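Local coordinates for protein acetyltransferase (PDB 1Y9W) that probably transfers an acyl group, most likely acetyl from acetyl-CoA, to an acceptor substrate that is not known, at residues A[67-72]-A[111-116]. Sequence-based numbering, arbitrary orientation.
Sequences DFLWVD and EFYKKH
With CG trans to the backbone N (chi1 -171°), Leu69 carries its isobutyl group out from strand 63-71 to meet helix 110-115, while Tyr113, its CG trans to the carbonyl carbon (chi1 -58°), sends its phenol across to the strand. The phenol reaches the base of the leucine, Tyr113 OH lying 3.7 Å from Leu69 CB. Farther out, Leu69 CD1 approaches both aromatic rings obliquely and loosely, 4.3 Å from Phe112 CE2 and 4.5 Å from Tyr113 CE1. The two rings also pack together: Phe112 CD2 lies over the middle of the tyrosine ring, 3.6 Å above its plane, and Tyr113 CE1 comes to the phenylalanine edge in plane. A face of Phe112 carries His116, whose ND1 lies over the ring centre and donates to Phe112 O (2.7 Å, 156° at the hydrogen); NE2 bonds to Ser82. Tyr113 also rests on Leu102 and Ser104 of the neighbouring parallel strand, and Phe112 on Leu85 of helix 80-94. The contact joins the central sheet of the GNAT fold to the short helix after strand 99-105. Its cohesion is van der Waals and hydrophobic, while His116, stacked on the far face of Phe112 and tied by both nitrogens, probably limits the rotation of that ring.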
loop_
_atom_site.group_PDB
_atom_site.type_symbol
_atom_site.label_atom_id
_atom_site.label_comp_id
_atom_site.label_asym_id
_atom_site.label_seq_id
_atom_site.Cartn_x
_atom_site.Cartn_y
_atom_site.Cartn_z
ATOM N N ASP A 67 -3.808 -6.419 4.937
ATOM C CA ASP A 67 -2.452 -6.546 4.411
ATOM C C ASP A 67 -2.070 -7.950 4.003
ATOM O O ASP A 67 -1.515 -8.167 2.929
ATOM C CB ASP A 67 -1.458 -6.042 5.451
ATOM C CG ASP A 67 -1.750 -4.623 5.893
ATOM O OD1 ASP A 67 -1.944 -3.757 5.016
ATOM O OD2 ASP A 67 -1.784 -4.369 7.114
ATOM N N PHE A 68 -2.350 -8.909 4.875
ATOM C CA PHE A 68 -2.022 -10.295 4.584
ATOM C C PHE A 68 -3.026 -11.271 5.181
ATOM O O PHE A 68 -3.518 -11.090 6.299
ATOM C CB PHE A 68 -0.632 -10.624 5.126
ATOM C CG PHE A 68 0.455 -9.789 4.538
ATOM C CD1 PHE A 68 1.029 -10.132 3.325
ATOM C CD2 PHE A 68 0.883 -8.638 5.185
ATOM C CE1 PHE A 68 2.016 -9.347 2.760
ATOM C CE2 PHE A 68 1.869 -7.842 4.632
ATOM C CZ PHE A 68 2.438 -8.199 3.411
ATOM N N LEU A 69 -3.324 -12.311 4.417
ATOM C CA LEU A 69 -4.224 -13.358 4.869
ATOM C C LEU A 69 -3.611 -14.669 4.407
ATOM O O LEU A 69 -3.379 -14.878 3.213
ATOM C CB LEU A 69 -5.618 -13.182 4.272
ATOM C CG LEU A 69 -6.650 -14.124 4.885
ATOM C CD1 LEU A 69 -8.031 -13.552 4.692
ATOM C CD2 LEU A 69 -6.535 -15.494 4.252
ATOM N N TRP A 70 -3.337 -15.550 5.358
ATOM C CA TRP A 70 -2.725 -16.823 5.027
ATOM C C TRP A 70 -3.344 -17.983 5.787
ATOM O O TRP A 70 -3.760 -17.846 6.935
ATOM C CB TRP A 70 -1.226 -16.769 5.331
ATOM C CG TRP A 70 -0.524 -18.074 5.134
ATOM C CD1 TRP A 70 -0.117 -18.618 3.950
ATOM C CD2 TRP A 70 -0.162 -19.012 6.153
ATOM N NE1 TRP A 70 0.478 -19.836 4.169
ATOM C CE2 TRP A 70 0.463 -20.102 5.513
ATOM C CE3 TRP A 70 -0.310 -19.038 7.546
ATOM C CZ2 TRP A 70 0.944 -21.208 6.220
ATOM C CZ3 TRP A 70 0.168 -20.140 8.247
ATOM C CH2 TRP A 70 0.785 -21.207 7.582
ATOM N N VAL A 71 -3.408 -19.124 5.120
ATOM C CA VAL A 71 -3.927 -20.336 5.716
ATOM C C VAL A 71 -2.994 -21.468 5.311
ATOM O O VAL A 71 -2.639 -21.610 4.137
ATOM C CB VAL A 71 -5.351 -20.645 5.233
ATOM C CG1 VAL A 71 -5.732 -22.075 5.608
ATOM C CG2 VAL A 71 -6.326 -19.666 5.864
ATOM N N ASP A 72 -2.583 -22.262 6.290
ATOM C CA ASP A 72 -1.690 -23.375 6.026
ATOM C C ASP A 72 -2.319 -24.266 4.960
ATOM O O ASP A 72 -3.510 -24.561 5.013
ATOM C CB ASP A 72 -1.464 -24.167 7.307
ATOM C CG ASP A 72 -0.331 -25.146 7.184
ATOM O OD1 ASP A 72 -0.334 -25.932 6.216
ATOM O OD2 ASP A 72 0.561 -25.129 8.056
ATOM N N GLU A 111 -10.630 -14.647 -6.423
ATOM C CA GLU A 111 -12.023 -15.080 -6.445
ATOM C C GLU A 111 -12.475 -15.412 -5.023
ATOM O O GLU A 111 -13.664 -15.500 -4.745
ATOM C CB GLU A 111 -12.218 -16.290 -7.378
ATOM C CG GLU A 111 -11.477 -17.568 -7.003
ATOM C CD GLU A 111 -9.961 -17.422 -7.043
ATOM O OE1 GLU A 111 -9.431 -16.832 -8.008
ATOM O OE2 GLU A 111 -9.297 -17.914 -6.107
ATOM N N PHE A 112 -11.521 -15.588 -4.118
ATOM C CA PHE A 112 -11.859 -15.865 -2.733
ATOM C C PHE A 112 -12.590 -14.642 -2.194
ATOM O O PHE A 112 -13.655 -14.751 -1.592
ATOM C CB PHE A 112 -10.593 -16.098 -1.909
ATOM C CG PHE A 112 -10.835 -16.157 -0.427
ATOM C CD1 PHE A 112 -11.332 -17.313 0.168
ATOM C CD2 PHE A 112 -10.573 -15.046 0.378
ATOM C CE1 PHE A 112 -11.561 -17.362 1.546
ATOM C CE2 PHE A 112 -10.798 -15.084 1.754
ATOM C CZ PHE A 112 -11.293 -16.244 2.338
ATOM N N TYR A 113 -12.000 -13.474 -2.419
ATOM C CA TYR A 113 -12.567 -12.210 -1.958
ATOM C C TYR A 113 -13.827 -11.827 -2.722
ATOM O O TYR A 113 -14.749 -11.238 -2.158
ATOM C CB TYR A 113 -11.518 -11.113 -2.092
ATOM C CG TYR A 113 -10.265 -11.431 -1.318
ATOM C CD1 TYR A 113 -10.246 -11.359 0.071
ATOM C CD2 TYR A 113 -9.109 -11.837 -1.971
ATOM C CE1 TYR A 113 -9.103 -11.684 0.789
ATOM C CE2 TYR A 113 -7.962 -12.162 -1.266
ATOM C CZ TYR A 113 -7.961 -12.082 0.114
ATOM O OH TYR A 113 -6.806 -12.372 0.818
ATOM N N LYS A 114 -13.847 -12.163 -4.006
ATOM C CA LYS A 114 -14.980 -11.884 -4.874
ATOM C C LYS A 114 -16.171 -12.660 -4.314
ATOM O O LYS A 114 -17.290 -12.157 -4.241
ATOM C CB LYS A 114 -14.640 -12.355 -6.297
ATOM C CG LYS A 114 -15.515 -11.806 -7.415
ATOM C CD LYS A 114 -16.864 -12.478 -7.445
ATOM C CE LYS A 114 -17.695 -12.009 -8.629
ATOM N NZ LYS A 114 -19.022 -12.710 -8.662
ATOM N N LYS A 115 -15.897 -13.889 -3.901
ATOM C CA LYS A 115 -16.900 -14.786 -3.341
ATOM C C LYS A 115 -17.362 -14.300 -1.968
ATOM O O LYS A 115 -18.418 -14.694 -1.481
ATOM C CB LYS A 115 -16.299 -16.194 -3.237
ATOM C CG LYS A 115 -17.176 -17.218 -2.576
ATOM C CD LYS A 115 -16.394 -18.493 -2.295
ATOM C CE LYS A 115 -17.267 -19.547 -1.594
ATOM N NZ LYS A 115 -17.716 -19.150 -0.216
ATOM N N HIS A 116 -16.578 -13.428 -1.344
ATOM C CA HIS A 116 -16.934 -12.916 -0.033
ATOM C C HIS A 116 -17.480 -11.506 -0.011
ATOM O O HIS A 116 -17.304 -10.792 0.972
ATOM C CB HIS A 116 -15.746 -13.021 0.918
ATOM C CG HIS A 116 -15.525 -14.405 1.445
ATOM N ND1 HIS A 116 -15.015 -15.423 0.670
ATOM C CD2 HIS A 116 -15.814 -14.956 2.648
ATOM C CE1 HIS A 116 -15.002 -16.544 1.372
ATOM N NE2 HIS A 116 -15.484 -16.287 2.575
#